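Local coordinates for protein putative alcohol dehydrogenase (Sinorhizobium meliloti, PDB 4J6F) that probably oxidises alcohols with a nicotinamide cofactor, as a member of the medium-chain dehydrogenase/reductase superfamily, although its natural substrate is not established, at residues Q110-V115 against F188-L193; Y192-R197 against G217-A222. One frame throughout, in Å; residues are numbered along the deposited sequence.

Contact 1. Residues Q110-V115 against F188-L193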
loop_
_atom_site.group_PDB
_atom_site.type_symbol
_atom_site.label_atom_id
_atom_site.label_comp_id
_atom_site.label_asym_id
_atom_site.label_seq_id
_atom_site.Cartn_x
_atom_site.Cartn_y
_atom_site.Cartn_z
ATOM N N GLN A 110 3.278 -30.272 11.279
ATOM C CA GLN A 110 3.729 -29.034 10.629
ATOM C C GLN A 110 4.977 -29.286 9.734
ATOM O O GLN A 110 5.389 -30.440 9.519
ATOM C CB GLN A 110 4.007 -27.952 11.686
ATOM C CG GLN A 110 2.892 -27.766 12.705
ATOM C CD GLN A 110 3.123 -26.591 13.625
ATOM O OE1 GLN A 110 3.485 -26.773 14.787
ATOM N NE2 GLN A 110 2.920 -25.367 13.113
ATOM N N GLY A 111 5.577 -28.213 9.220
ATOM C CA GLY A 111 6.791 -28.326 8.421
ATOM C C GLY A 111 6.479 -28.022 6.979
ATOM O O GLY A 111 5.684 -28.723 6.352
ATOM N N THR A 112 7.052 -26.934 6.483
ATOM C CA THR A 112 6.798 -26.450 5.138
ATOM C C THR A 112 7.875 -26.772 4.121
ATOM O O THR A 112 7.579 -27.112 2.990
ATOM C CB THR A 112 6.593 -24.927 5.144
ATOM O OG1 THR A 112 7.600 -24.319 5.945
ATOM C CG2 THR A 112 5.268 -24.582 5.729
ATOM N N ASP A 113 9.128 -26.653 4.528
ATOM C CA ASP A 113 10.270 -26.797 3.616
ATOM C C ASP A 113 10.800 -28.215 3.524
ATOM O O ASP A 113 11.917 -28.499 3.947
ATOM C CB ASP A 113 11.385 -25.850 4.030
ATOM C CG ASP A 113 10.943 -24.409 4.024
ATOM O OD1 ASP A 113 9.943 -24.113 3.338
ATOM O OD2 ASP A 113 11.583 -23.580 4.711
ATOM N N THR A 114 9.997 -29.095 2.945
ATOM C CA THR A 114 10.277 -30.525 2.952
ATOM C C THR A 114 11.073 -30.974 1.725
ATOM O O THR A 114 10.751 -30.619 0.581
ATOM C CB THR A 114 8.966 -31.321 3.046
ATOM O OG1 THR A 114 8.199 -30.823 4.147
ATOM C CG2 THR A 114 9.230 -32.785 3.267
ATOM N N VAL A 115 12.121 -31.750 1.976
ATOM C CA VAL A 115 12.817 -32.457 0.913
ATOM C C VAL A 115 12.727 -33.958 1.219
ATOM O O VAL A 115 12.801 -34.358 2.386
ATOM C CB VAL A 115 14.296 -32.006 0.791
ATOM C CG1 VAL A 115 15.047 -32.865 -0.222
ATOM C CG2 VAL A 115 14.388 -30.543 0.392
ATOM N N PHE A 188 14.941 -23.558 1.361
ATOM C CA PHE A 188 14.436 -22.556 0.412
ATOM C C PHE A 188 12.944 -22.217 0.405
ATOM O O PHE A 188 12.587 -21.039 0.455
ATOM C CB PHE A 188 14.863 -22.902 -1.007
ATOM C CG PHE A 188 16.341 -22.804 -1.247
ATOM C CD1 PHE A 188 16.971 -21.575 -1.301
ATOM C CD2 PHE A 188 17.092 -23.942 -1.478
ATOM C CE1 PHE A 188 18.329 -21.485 -1.560
ATOM C CE2 PHE A 188 18.450 -23.861 -1.738
ATOM C CZ PHE A 188 19.073 -22.629 -1.784
ATOM N N CYS A 189 12.050 -23.196 0.369
ATOM C CA CYS A 189 10.699 -22.959 -0.150
ATOM C C CYS A 189 9.711 -21.946 0.474
ATOM O O CYS A 189 9.193 -21.113 -0.244
ATOM C CB CYS A 189 9.983 -24.301 -0.242
ATOM S SG CYS A 189 8.275 -24.186 -0.773
ATOM N N CYS A 190 9.486 -21.950 1.780
ATOM C CA CYS A 190 8.631 -20.943 2.395
ATOM C C CYS A 190 9.226 -19.543 2.360
ATOM O O CYS A 190 8.604 -18.634 1.815
ATOM C CB CYS A 190 8.258 -21.330 3.830
ATOM S SG CYS A 190 7.162 -20.151 4.665
ATOM N N ALA A 191 10.412 -19.343 2.925
ATOM C CA ALA A 191 10.951 -17.981 2.995
ATOM C C ALA A 191 11.308 -17.368 1.632
ATOM O O ALA A 191 11.093 -16.167 1.436
ATOM C CB ALA A 191 12.119 -17.887 3.956
ATOM N N TYR A 192 11.827 -18.177 0.701
ATOM C CA TYR A 192 12.268 -17.646 -0.598
ATOM C C TYR A 192 11.101 -17.415 -1.558
ATOM O O TYR A 192 11.127 -16.477 -2.362
ATOM C CB TYR A 192 13.399 -18.484 -1.226
ATOM C CG TYR A 192 14.728 -18.347 -0.481
ATOM C CD1 TYR A 192 14.875 -18.842 0.819
ATOM C CD2 TYR A 192 15.829 -17.713 -1.064
ATOM C CE1 TYR A 192 16.066 -18.712 1.509
ATOM C CE2 TYR A 192 17.031 -17.585 -0.377
ATOM C CZ TYR A 192 17.141 -18.085 0.910
ATOM O OH TYR A 192 18.314 -17.968 1.636
ATOM N N LEU A 193 10.064 -18.236 -1.459
ATOM C CA LEU A 193 8.858 -17.958 -2.207
ATOM C C LEU A 193 8.268 -16.648 -1.698
ATOM O O LEU A 193 7.952 -15.755 -2.502
ATOM C CB LEU A 193 7.840 -19.088 -2.064
ATOM C CG LEU A 193 6.572 -18.951 -2.908
ATOM C CD1 LEU A 193 6.892 -18.806 -4.388
ATOM C CD2 LEU A 193 5.671 -20.155 -2.686
HETATM O O HOH W 1 12.160 -21.054 3.857
#
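Asp113 reaches over to the main chain of Cys190 near the start of helix 189-201. Its CB leaves the backbone alongside the helix rather than at it, and chi1 of -59° swings CG in beside its own backbone N, turning the carboxylate to the helix. CG stands 3.6 Å from Cys190 N. Beyond it, OD1 accepts the hydrogen bond from that N at 2.7 Å; the donor arrives on the syn side, tilted 30° out of the carboxylate plane, with an N-H...O angle of 155°. The same OD1 packs against Cys189 CB at 3.6 Å. A water 2.7 Å from OD2 can donate to it, though it has other acceptors in reach, and accepts from Ala191 N, so the carboxylate takes the N-H of Cys190 directly and is linked to that of Ala191 through the water. OD2 also meets Asn74 ND2 and forms a salt bridge with Lys376. Next door, Thr112 rests OG1 on Cys190 CB at 3.7 Å. With an alanine here in place of Asp113, Cys190 N would probably lose its acceptor, the water a partner and Lys376 a counter-charge. Asp113, centre of an inverse gamma turn, begins strand 113-121 of the mixed sheet; Phe138 of its neighbour, strand 133-140, packs on both Thr112 and Cys189, while Phe336 of helix 333-344 also touches Cys189.

Contact 2. Residues Y192-R197 against G217-A222; sequences YLTGER and GGVGSA
Gly195 and Val219 bring their CA atoms to 5.7 Å, and Tyr192 and Ala222 theirs to 5.5 Å, where helix segment 192-197 meets 218-222. The two axes approach to 8.5 Å and cross at -58°. Gly195 is part of what permits this spacing: a CB modelled on it would point at the other helix and lie 3.7 Å from Ala222 CB. Ala222 itself puts its methyl squarely over the Tyr192 ring, a CH-pi contact with CB 3.3 Å from the centroid and 2° off the ring normal. The tyrosine ring lies beneath the methyl because CG stands opposite the carbonyl carbon, chi1 -70°, which lays the ring across the partner helix. On the opposite face the ring receives Phe188 edge-to-face, so it is sandwiched between methyl and aromatic edge. Val219 touches with CG1 at the other end of the interface, 4.2 Å from Gly195 N and 4.4 Å from Thr194 CG2. Thr194 OG1 bonds back to Cys190 O, one turn earlier in its own helix, while CG2 does the touching, and Gly217 takes the N-cap position of helix 218-229. This helix follows the first strand of the parallel sheet after a glycine-rich turn, as in Rossmann domains that bind a dinucleotide. Methyls, a ring face and bare glycine backbone make up the join, which therefore rests on apolar fit rather than on polar pairing between the helices.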
loop_
_atom_site.group_PDB
_atom_site.type_symbol
_atom_site.label_atom_id
_atom_site.label_comp_id
_atom_site.label_asym_id
_atom_site.label_seq_id
_atom_site.Cartn_x
_atom_site.Cartn_y
_atom_site.Cartn_z
ATOM N N TYR A 192 11.827 -18.177 0.701
ATOM C CA TYR A 192 12.268 -17.646 -0.598
ATOM C C TYR A 192 11.101 -17.415 -1.558
ATOM O O TYR A 192 11.127 -16.477 -2.362
ATOM C CB TYR A 192 13.399 -18.484 -1.226
ATOM C CG TYR A 192 14.728 -18.347 -0.481
ATOM C CD1 TYR A 192 14.875 -18.842 0.819
ATOM C CD2 TYR A 192 15.829 -17.713 -1.064
ATOM C CE1 TYR A 192 16.066 -18.712 1.509
ATOM C CE2 TYR A 192 17.031 -17.585 -0.377
ATOM C CZ TYR A 192 17.141 -18.085 0.910
ATOM O OH TYR A 192 18.314 -17.968 1.636
ATOM N N LEU A 193 10.064 -18.236 -1.459
ATOM C CA LEU A 193 8.858 -17.958 -2.207
ATOM C C LEU A 193 8.268 -16.648 -1.698
ATOM O O LEU A 193 7.952 -15.755 -2.502
ATOM C CB LEU A 193 7.840 -19.088 -2.064
ATOM C CG LEU A 193 6.572 -18.951 -2.908
ATOM C CD1 LEU A 193 6.892 -18.806 -4.388
ATOM C CD2 LEU A 193 5.671 -20.155 -2.686
ATOM N N THR A 194 8.141 -16.543 -0.367
ATOM C CA THR A 194 7.632 -15.338 0.295
ATOM C C THR A 194 8.473 -14.104 -0.053
ATOM O O THR A 194 7.937 -13.081 -0.481
ATOM C CB THR A 194 7.505 -15.550 1.819
ATOM O OG1 THR A 194 6.523 -16.554 2.053
ATOM C CG2 THR A 194 7.037 -14.305 2.531
ATOM N N GLY A 195 9.785 -14.213 0.113
ATOM C CA GLY A 195 10.718 -13.209 -0.398
ATOM C C GLY A 195 10.458 -12.776 -1.834
ATOM O O GLY A 195 10.270 -11.588 -2.087
ATOM N N GLU A 196 10.435 -13.721 -2.775
ATOM C CA GLU A 196 10.184 -13.387 -4.189
ATOM C C GLU A 196 8.920 -12.571 -4.411
ATOM O O GLU A 196 8.974 -11.564 -5.124
ATOM C CB GLU A 196 10.111 -14.628 -5.078
ATOM C CG GLU A 196 11.305 -14.826 -5.986
ATOM C CD GLU A 196 11.610 -13.623 -6.864
ATOM O OE1 GLU A 196 10.813 -13.305 -7.773
ATOM O OE2 GLU A 196 12.672 -13.008 -6.656
ATOM N N ARG A 197 7.799 -13.008 -3.812
ATOM C CA ARG A 197 6.492 -12.371 -4.014
ATOM C C ARG A 197 6.593 -10.930 -3.578
ATOM O O ARG A 197 6.156 -10.026 -4.284
ATOM C CB ARG A 197 5.407 -13.057 -3.195
ATOM C CG ARG A 197 4.058 -13.264 -3.887
ATOM C CD ARG A 197 3.641 -12.156 -4.844
ATOM N NE ARG A 197 3.000 -12.682 -6.051
ATOM C CZ ARG A 197 1.714 -12.530 -6.363
ATOM N NH1 ARG A 197 0.902 -11.852 -5.569
ATOM N NH2 ARG A 197 1.240 -13.056 -7.479
ATOM N N GLY A 217 17.138 -12.974 9.697
ATOM C CA GLY A 217 16.050 -13.952 9.676
ATOM C C GLY A 217 15.806 -14.621 8.322
ATOM O O GLY A 217 16.422 -14.256 7.311
ATOM N N GLY A 218 14.893 -15.597 8.308
ATOM C CA GLY A 218 14.620 -16.426 7.137
ATOM C C GLY A 218 14.361 -15.597 5.903
ATOM O O GLY A 218 15.156 -15.578 4.955
ATOM N N VAL A 219 13.248 -14.887 5.937
ATOM C CA VAL A 219 12.821 -14.069 4.815
ATOM C C VAL A 219 13.814 -12.944 4.530
ATOM O O VAL A 219 14.134 -12.682 3.369
ATOM C CB VAL A 219 11.408 -13.512 5.058
ATOM C CG1 VAL A 219 10.945 -12.739 3.835
ATOM C CG2 VAL A 219 10.442 -14.645 5.385
ATOM N N GLY A 220 14.309 -12.304 5.592
ATOM C CA GLY A 220 15.283 -11.217 5.489
ATOM C C GLY A 220 16.438 -11.619 4.614
ATOM O O GLY A 220 16.698 -10.996 3.586
ATOM N N SER A 221 17.103 -12.698 5.009
ATOM C CA SER A 221 18.260 -13.211 4.291
ATOM C C SER A 221 17.916 -13.511 2.856
ATOM O O SER A 221 18.703 -13.226 1.959
ATOM C CB SER A 221 18.771 -14.476 4.957
ATOM O OG SER A 221 19.306 -14.151 6.222
ATOM N N ALA A 222 16.734 -14.080 2.643
ATOM C CA ALA A 222 16.349 -14.506 1.321
ATOM C C ALA A 222 16.237 -13.282 0.451
ATOM O O ALA A 222 16.753 -13.250 -0.665
ATOM C CB ALA A 222 15.030 -15.257 1.363
#

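How the contacts relate
Helix 189-201 serves both contacts, whose centres are 10 Å apart. Along the chain come 110-115, then the helix, with 188-193 running into 192-197 through the shared Tyr192 and Leu193, and finally 217-222. In contact 1 the start of the helix meets the mixed sheet of the GroES-like part; in contact 2 its next turns pack on helix 218-229, which belongs with the six-stranded parallel sheet of the Rossmann part. Ala191 joins the two, its CB 3.7 Å from Gly218 C. The helix thus bridges both halves of the subunit, and a glycerol bound near Cys190 and Thr194 may mark a pocket between them.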